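Local coordinates for protein N-Acetyltransferase, PseH (Campylobacter jejuni subsp. jejuni PT14, PDB 4XPL) that transfers an acetyl group from acetyl coenzyme A to the 4-amino group of a UDP-linked amino sugar during the biosynthesis of pseudaminic acid, which modifies flagellin, at residues I75-L89 and I106-K120. The protein carries 8 engineered substitutions. Residues are numbered along the deposited sequence; the frame is centred on the assembly and turned at random.
Sequences IDFVNITTKSCEFGL and IIKYAFESLKVNTLK. Engineered in segment 106-120: Ser113 (natural residue Asn). With ACO (acetyl coenzyme *a), chain B.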
loop_
_atom_site.group_PDB
_atom_site.type_symbol
_atom_site.label_atom_id
_atom_site.label_comp_id
_atom_site.label_asym_id
_atom_site.label_seq_id
_atom_site.Cartn_x
_atom_site.Cartn_y
_atom_site.Cartn_z
ATOM N N ILE A 75 -2.785 -2.214 0.326
ATOM C CA ILE A 75 -2.220 -0.890 0.111
ATOM C C ILE A 75 -1.744 -0.291 1.414
ATOM O O ILE A 75 -2.188 -0.693 2.467
ATOM C CB ILE A 75 -3.232 0.059 -0.606
ATOM C CG1 ILE A 75 -4.489 0.286 0.230
ATOM C CG2 ILE A 75 -3.575 -0.479 -2.000
ATOM C CD1 ILE A 75 -5.435 1.388 -0.343
ATOM N N ASP A 76 -0.809 0.656 1.331
ATOM C CA ASP A 76 -0.295 1.268 2.506
ATOM C C ASP A 76 0.106 2.699 2.272
ATOM O O ASP A 76 0.471 3.123 1.132
ATOM C CB ASP A 76 0.867 0.472 3.140
ATOM C CG ASP A 76 2.132 0.536 2.347
ATOM O OD1 ASP A 76 2.929 1.469 2.575
ATOM O OD2 ASP A 76 2.320 -0.358 1.504
ATOM N N PHE A 77 0.038 3.426 3.389
ATOM C CA PHE A 77 0.408 4.826 3.457
ATOM C C PHE A 77 1.331 4.987 4.659
ATOM O O PHE A 77 0.984 4.558 5.744
ATOM C CB PHE A 77 -0.848 5.674 3.637
ATOM C CG PHE A 77 -1.925 5.390 2.640
ATOM C CD1 PHE A 77 -2.884 4.407 2.883
ATOM C CD2 PHE A 77 -2.030 6.139 1.486
ATOM C CE1 PHE A 77 -3.873 4.154 1.962
ATOM C CE2 PHE A 77 -3.036 5.929 0.593
ATOM C CZ PHE A 77 -3.957 4.937 0.801
ATOM N N VAL A 78 2.537 5.512 4.436
ATOM C CA VAL A 78 3.498 5.696 5.484
ATOM C C VAL A 78 4.051 7.116 5.399
ATOM O O VAL A 78 3.877 7.822 4.370
ATOM C CB VAL A 78 4.604 4.594 5.437
ATOM C CG1 VAL A 78 3.948 3.202 5.477
ATOM C CG2 VAL A 78 5.535 4.721 4.192
ATOM N N ASN A 79 4.665 7.544 6.498
ATOM C CA ASN A 79 5.171 8.910 6.652
ATOM C C ASN A 79 4.048 9.904 6.406
ATOM O O ASN A 79 4.220 10.904 5.726
ATOM C CB ASN A 79 6.334 9.189 5.701
ATOM C CG ASN A 79 7.532 8.298 5.953
ATOM O OD1 ASN A 79 8.088 8.278 7.033
ATOM N ND2 ASN A 79 7.938 7.566 4.933
ATOM N N ILE A 80 2.875 9.604 6.943
ATOM C CA ILE A 80 1.731 10.465 6.745
ATOM C C ILE A 80 1.913 11.749 7.542
ATOM O O ILE A 80 2.192 11.714 8.746
ATOM C CB ILE A 80 0.408 9.821 7.190
ATOM C CG1 ILE A 80 0.168 8.522 6.440
ATOM C CG2 ILE A 80 -0.739 10.829 7.016
ATOM C CD1 ILE A 80 -0.974 7.668 7.034
ATOM N N THR A 81 1.766 12.873 6.851
ATOM C CA THR A 81 1.658 14.170 7.476
ATOM C C THR A 81 0.338 14.831 7.044
ATOM O O THR A 81 -0.442 14.238 6.308
ATOM C CB THR A 81 2.822 15.078 7.064
ATOM O OG1 THR A 81 2.572 15.591 5.749
ATOM C CG2 THR A 81 4.165 14.305 7.071
ATOM N N THR A 82 0.106 16.085 7.478
ATOM C CA THR A 82 -1.080 16.821 6.999
ATOM C C THR A 82 -1.005 17.194 5.502
ATOM O O THR A 82 -2.050 17.406 4.874
ATOM C CB THR A 82 -1.431 18.059 7.883
ATOM O OG1 THR A 82 -0.334 18.988 7.922
ATOM C CG2 THR A 82 -1.761 17.625 9.296
ATOM N N LYS A 83 0.201 17.191 4.918
ATOM C CA LYS A 83 0.411 17.625 3.536
ATOM C C LYS A 83 0.822 16.534 2.531
ATOM O O LYS A 83 0.581 16.676 1.336
ATOM C CB LYS A 83 1.476 18.737 3.522
ATOM C CG LYS A 83 1.180 19.895 4.476
ATOM C CD LYS A 83 -0.132 20.605 4.164
ATOM C CE LYS A 83 -0.391 21.699 5.228
ATOM N NZ LYS A 83 -1.383 22.739 4.794
ATOM N N SER A 84 1.443 15.460 3.007
ATOM C CA SER A 84 1.912 14.392 2.140
ATOM C C SER A 84 1.900 13.019 2.787
ATOM O O SER A 84 1.712 12.880 4.010
ATOM C CB SER A 84 3.339 14.692 1.692
ATOM O OG SER A 84 4.269 14.347 2.709
ATOM N N CYS A 85 2.070 12.002 1.943
ATOM C CA CYS A 85 2.368 10.656 2.400
ATOM C C CYS A 85 3.127 9.867 1.342
ATOM O O CYS A 85 3.175 10.274 0.170
ATOM C CB CYS A 85 1.088 9.925 2.815
ATOM S SG CYS A 85 -0.013 9.466 1.462
ATOM N N GLU A 86 3.750 8.777 1.766
ATOM C CA GLU A 86 4.330 7.801 0.859
ATOM C C GLU A 86 3.353 6.663 0.814
ATOM O O GLU A 86 2.600 6.481 1.744
ATOM C CB GLU A 86 5.650 7.267 1.393
ATOM C CG GLU A 86 6.678 8.305 1.533
ATOM C CD GLU A 86 8.014 7.735 1.991
ATOM O OE1 GLU A 86 8.037 6.676 2.677
ATOM O OE2 GLU A 86 9.048 8.335 1.653
ATOM N N PHE A 87 3.382 5.898 -0.261
ATOM C CA PHE A 87 2.493 4.776 -0.398
ATOM C C PHE A 87 3.182 3.585 -1.015
ATOM O O PHE A 87 4.237 3.695 -1.666
ATOM C CB PHE A 87 1.257 5.137 -1.246
ATOM C CG PHE A 87 1.541 5.258 -2.706
ATOM C CD1 PHE A 87 1.908 6.468 -3.249
ATOM C CD2 PHE A 87 1.466 4.152 -3.529
ATOM C CE1 PHE A 87 2.184 6.592 -4.574
ATOM C CE2 PHE A 87 1.752 4.260 -4.874
ATOM C CZ PHE A 87 2.104 5.474 -5.402
ATOM N N GLY A 88 2.524 2.451 -0.832
ATOM C CA GLY A 88 2.930 1.184 -1.401
ATOM C C GLY A 88 1.696 0.355 -1.722
ATOM O O GLY A 88 0.580 0.650 -1.259
ATOM N N LEU A 89 1.889 -0.654 -2.566
ATOM C CA LEU A 89 0.785 -1.550 -2.969
ATOM C C LEU A 89 1.357 -2.911 -3.313
ATOM O O LEU A 89 2.555 -3.034 -3.654
ATOM C CB LEU A 89 0.019 -0.970 -4.150
ATOM C CG LEU A 89 0.618 -0.981 -5.552
ATOM C CD1 LEU A 89 -0.403 -0.755 -6.670
ATOM C CD2 LEU A 89 1.725 0.042 -5.620
ATOM N N ILE A 106 -5.742 4.006 -3.561
ATOM C CA ILE A 106 -4.667 4.766 -2.940
ATOM C C ILE A 106 -4.896 6.262 -3.122
ATOM O O ILE A 106 -4.805 7.030 -2.166
ATOM C CB ILE A 106 -3.267 4.382 -3.511
ATOM C CG1 ILE A 106 -2.801 3.033 -2.922
ATOM C CG2 ILE A 106 -2.201 5.494 -3.213
ATOM C CD1 ILE A 106 -1.904 2.244 -3.801
ATOM N N ILE A 107 -5.158 6.679 -4.354
ATOM C CA ILE A 107 -5.309 8.097 -4.668
ATOM C C ILE A 107 -6.564 8.674 -4.019
ATOM O O ILE A 107 -6.512 9.759 -3.379
ATOM C CB ILE A 107 -5.258 8.339 -6.223
ATOM C CG1 ILE A 107 -3.895 7.889 -6.769
ATOM C CG2 ILE A 107 -5.551 9.770 -6.549
ATOM C CD1 ILE A 107 -3.790 7.824 -8.270
ATOM N N LYS A 108 -7.684 7.959 -4.141
ATOM C CA LYS A 108 -8.905 8.375 -3.486
ATOM C C LYS A 108 -8.715 8.541 -1.976
ATOM O O LYS A 108 -9.048 9.582 -1.404
ATOM C CB LYS A 108 -10.051 7.387 -3.793
ATOM C CG LYS A 108 -11.391 7.818 -3.229
ATOM C CD LYS A 108 -12.527 6.876 -3.716
ATOM C CE LYS A 108 -13.884 7.306 -3.148
ATOM N NZ LYS A 108 -15.037 6.587 -3.800
ATOM N N TYR A 109 -8.169 7.520 -1.328
ATOM C CA TYR A 109 -7.994 7.569 0.124
ATOM C C TYR A 109 -7.050 8.691 0.538
ATOM O O TYR A 109 -7.314 9.440 1.467
ATOM C CB TYR A 109 -7.469 6.225 0.676
ATOM C CG TYR A 109 -7.572 6.177 2.178
ATOM C CD1 TYR A 109 -8.729 5.754 2.789
ATOM C CD2 TYR A 109 -6.490 6.525 2.987
ATOM C CE1 TYR A 109 -8.849 5.724 4.179
ATOM C CE2 TYR A 109 -6.604 6.507 4.379
ATOM C CZ TYR A 109 -7.771 6.089 4.964
ATOM O OH TYR A 109 -7.889 6.034 6.344
ATOM N N ALA A 110 -5.943 8.823 -0.151
ATOM C CA ALA A 110 -5.002 9.911 0.162
ATOM C C ALA A 110 -5.615 11.301 -0.010
ATOM O O ALA A 110 -5.497 12.165 0.871
ATOM C CB ALA A 110 -3.767 9.788 -0.713
ATOM N N PHE A 111 -6.295 11.524 -1.128
ATOM C CA PHE A 111 -6.853 12.838 -1.412
ATOM C C PHE A 111 -8.133 13.131 -0.621
ATOM O O PHE A 111 -8.316 14.243 -0.180
ATOM C CB PHE A 111 -7.133 13.008 -2.911
ATOM C CG PHE A 111 -5.901 13.189 -3.769
ATOM C CD1 PHE A 111 -4.651 13.399 -3.222
ATOM C CD2 PHE A 111 -6.022 13.171 -5.151
ATOM C CE1 PHE A 111 -3.522 13.583 -4.034
ATOM C CE2 PHE A 111 -4.891 13.351 -5.978
ATOM C CZ PHE A 111 -3.654 13.546 -5.414
ATOM N N GLU A 112 -9.004 12.140 -0.453
ATOM C CA GLU A 112 -10.308 12.351 0.155
ATOM C C GLU A 112 -10.369 12.096 1.669
ATOM O O GLU A 112 -11.105 12.796 2.383
ATOM C CB GLU A 112 -11.394 11.514 -0.542
ATOM C CG GLU A 112 -11.633 11.919 -1.999
ATOM C CD GLU A 112 -12.835 11.212 -2.628
ATOM O OE1 GLU A 112 -13.686 10.657 -1.882
ATOM O OE2 GLU A 112 -12.925 11.215 -3.883
ATOM N N SER A 113 -9.627 11.108 2.148
ATOM C CA SER A 113 -9.659 10.715 3.556
ATOM C C SER A 113 -8.483 11.298 4.345
ATOM O O SER A 113 -8.688 11.972 5.337
ATOM C CB SER A 113 -9.717 9.202 3.662
ATOM O OG SER A 113 -10.971 8.756 3.183
ATOM N N LEU A 114 -7.257 11.083 3.894
ATOM C CA LEU A 114 -6.101 11.760 4.555
ATOM C C LEU A 114 -6.027 13.253 4.201
ATOM O O LEU A 114 -5.463 14.052 4.946
ATOM C CB LEU A 114 -4.775 11.083 4.170
ATOM C CG LEU A 114 -4.592 9.603 4.484
ATOM C CD1 LEU A 114 -3.265 9.026 3.910
ATOM C CD2 LEU A 114 -4.705 9.323 5.974
ATOM N N LYS A 115 -6.583 13.623 3.049
ATOM C CA LYS A 115 -6.602 15.009 2.589
ATOM C C LYS A 115 -5.203 15.608 2.404
ATOM O O LYS A 115 -4.991 16.798 2.659
ATOM C CB LYS A 115 -7.479 15.874 3.497
ATOM C CG LYS A 115 -8.958 15.386 3.459
ATOM C CD LYS A 115 -9.877 16.205 4.339
ATOM C CE LYS A 115 -11.268 15.570 4.408
ATOM N NZ LYS A 115 -12.256 16.537 4.965
ATOM N N VAL A 116 -4.256 14.786 1.948
ATOM C CA VAL A 116 -2.897 15.290 1.610
ATOM C C VAL A 116 -2.910 15.928 0.222
ATOM O O VAL A 116 -3.706 15.567 -0.619
ATOM C CB VAL A 116 -1.826 14.160 1.660
ATOM C CG1 VAL A 116 -1.766 13.540 3.061
ATOM C CG2 VAL A 116 -2.096 13.097 0.617
ATOM N N ASN A 117 -2.029 16.875 -0.024
ATOM C CA ASN A 117 -1.899 17.429 -1.367
ATOM C C ASN A 117 -0.918 16.664 -2.248
ATOM O O ASN A 117 -1.040 16.728 -3.485
ATOM C CB ASN A 117 -1.475 18.887 -1.339
ATOM C CG ASN A 117 -1.619 19.544 -2.714
ATOM O OD1 ASN A 117 -2.617 19.302 -3.428
ATOM N ND2 ASN A 117 -0.606 20.312 -3.122
ATOM N N THR A 118 0.072 16.010 -1.635
ATOM C CA THR A 118 1.110 15.299 -2.383
ATOM C C THR A 118 1.219 13.811 -1.977
ATOM O O THR A 118 1.406 13.490 -0.806
ATOM C CB THR A 118 2.474 16.008 -2.200
ATOM O OG1 THR A 118 2.320 17.397 -2.523
ATOM C CG2 THR A 118 3.563 15.391 -3.096
ATOM N N LEU A 119 1.128 12.940 -2.979
ATOM C CA LEU A 119 1.360 11.504 -2.871
ATOM C C LEU A 119 2.707 11.177 -3.452
ATOM O O LEU A 119 2.998 11.533 -4.599
ATOM C CB LEU A 119 0.301 10.711 -3.657
ATOM C CG LEU A 119 -0.717 9.846 -2.966
ATOM C CD1 LEU A 119 -1.484 9.079 -4.066
ATOM C CD2 LEU A 119 -0.159 8.867 -1.898
ATOM N N LYS A 120 3.533 10.479 -2.685
ATOM C CA LYS A 120 4.887 10.152 -3.101
ATOM C C LYS A 120 5.166 8.651 -2.995
ATOM O O LYS A 120 4.578 7.928 -2.176
ATOM C CB LYS A 120 5.910 10.917 -2.240
ATOM C CG LYS A 120 5.664 12.433 -2.162
ATOM C CD LYS A 120 6.652 13.113 -1.204
ATOM C CE LYS A 120 6.328 12.771 0.244
ATOM N NZ LYS A 120 7.461 13.001 1.155
HETATM N N1A ACO B . 7.453 -2.235 -19.204
HETATM C C2A ACO B . 6.359 -1.445 -19.213
HETATM N N3A ACO B . 5.148 -1.878 -18.801
HETATM C C4A ACO B . 4.952 -3.147 -18.344
HETATM C C5A ACO B . 6.099 -4.064 -18.296
HETATM C C6A ACO B . 7.405 -3.523 -18.772
HETATM N N6A ACO B . 8.529 -4.285 -18.780
HETATM N N7A ACO B . 5.625 -5.235 -17.813
HETATM C C8A ACO B . 4.292 -5.083 -17.570
HETATM N N9A ACO B . 3.893 -3.830 -17.885
HETATM C C1B ACO B . 2.527 -3.230 -17.765
HETATM C C2B ACO B . 1.387 -4.190 -18.082
HETATM O O2B ACO B . 1.215 -4.365 -19.492
HETATM C C3B ACO B . 0.227 -3.467 -17.432
HETATM O O3B ACO B . -0.255 -2.489 -18.354
HETATM P P3B ACO B . -1.690 -1.755 -18.233
HETATM O O7A ACO B . -1.660 -0.996 -16.910
HETATM O O8A ACO B . -1.675 -0.828 -19.427
HETATM O O9A ACO B . -2.722 -2.863 -18.313
HETATM C C4B ACO B . 0.835 -2.820 -16.187
HETATM O O4B ACO B . 2.248 -2.740 -16.437
HETATM C C5B ACO B . 0.535 -3.619 -14.914
HETATM O O5B ACO B . 0.848 -5.010 -15.094
HETATM P P1A ACO B . -0.045 -6.226 -14.503
HETATM O O1A ACO B . 0.606 -7.543 -14.827
HETATM O O2A ACO B . -1.503 -5.993 -14.834
HETATM O O3A ACO B . 0.230 -6.159 -12.919
HETATM P P2A ACO B . -0.843 -5.672 -11.847
HETATM O O4A ACO B . -1.535 -4.432 -12.352
HETATM O O5A ACO B . -1.691 -6.880 -11.506
HETATM O O6A ACO B . 0.074 -5.412 -10.543
HETATM C CBP ACO B . 1.653 -4.457 -9.085
HETATM C CCP ACO B . 1.082 -4.407 -10.480
HETATM C CDP ACO B . 0.501 -4.166 -8.079
HETATM C CEP ACO B . 2.763 -3.405 -8.963
HETATM C CAP ACO B . 2.224 -5.871 -8.889
HETATM O OAP ACO B . 3.218 -6.164 -9.901
HETATM C C9P ACO B . 2.837 -6.068 -7.539
HETATM O O9P ACO B . 2.136 -6.244 -6.540
HETATM N N8P ACO B . 4.173 -6.080 -7.503
HETATM C C7P ACO B . 4.908 -6.359 -6.274
HETATM C C6P ACO B . 4.757 -5.217 -5.259
HETATM C C5P ACO B . 5.286 -3.908 -5.810
HETATM O O5P ACO B . 6.288 -3.877 -6.533
HETATM N N4P ACO B . 4.656 -2.794 -5.436
HETATM C C3P ACO B . 5.251 -1.476 -5.719
HETATM C C2P ACO B . 6.291 -1.109 -4.636
HETATM S S1P ACO B . 5.405 -0.863 -3.113
HETATM C C ACO B . 5.630 -2.238 -2.200
HETATM O O ACO B . 6.275 -3.192 -2.653
HETATM C CH3 ACO B . 4.987 -2.276 -0.836
HETATM O O HOH W 1 5.330 12.078 3.595
HETATM O O HOH W 2 -3.098 13.303 6.714
HETATM O O HOH W 3 -4.432 16.350 5.844
HETATM O O HOH W 4 -2.918 19.002 2.770
HETATM O O HOH W 5 1.685 18.666 -0.355
#
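Ile106 drives its branched side chain between Phe87, Ile75 and Leu89. Its CG2 lies over one face of the Phe87 ring, 4.1 Å from the centroid, a CH-pi contact displaced toward the rim, while CD1 reaches Ile75 CG2 at 3.7 Å and also meets Leu89 CB. Phe77 turns a ring edge to the carbonyl of the same residue, with CE2 3.5 Å from Ile106 O in the ring plane; Tyr109 CD2 lies over a face of Phe77, the two rings inclined at 36°. Further along, Leu114 CD1 packs against Phe77, Ile80 and Cys85. The Cys85 chi1 of 71° sets SG between the backbone N and the carbonyl carbon, where SG touches Leu119 CD2 at 3.4 Å. This is the right-handed beta-alpha-beta crossover of the GNAT fold, in which helix 99-114 packs on one face of the sheet and the chain returns as strand 118-124, parallel to strand 84-91. Backbone hydrogen bonds from Cys85 N to Thr118 O, Lys120 N to Cys85 O (2.9 Å) and Phe87 N to Lys120 O join these strands. At their start, Lys83 O accepts from both Asn117 N and Thr118 N. Tyr134 meets Phe87 edge-to-face, and at Gly88 and Leu89 the strand borders acetyl coenzyme A, whose N4P hydrogen-bonds Leu89 O (2.8 Å).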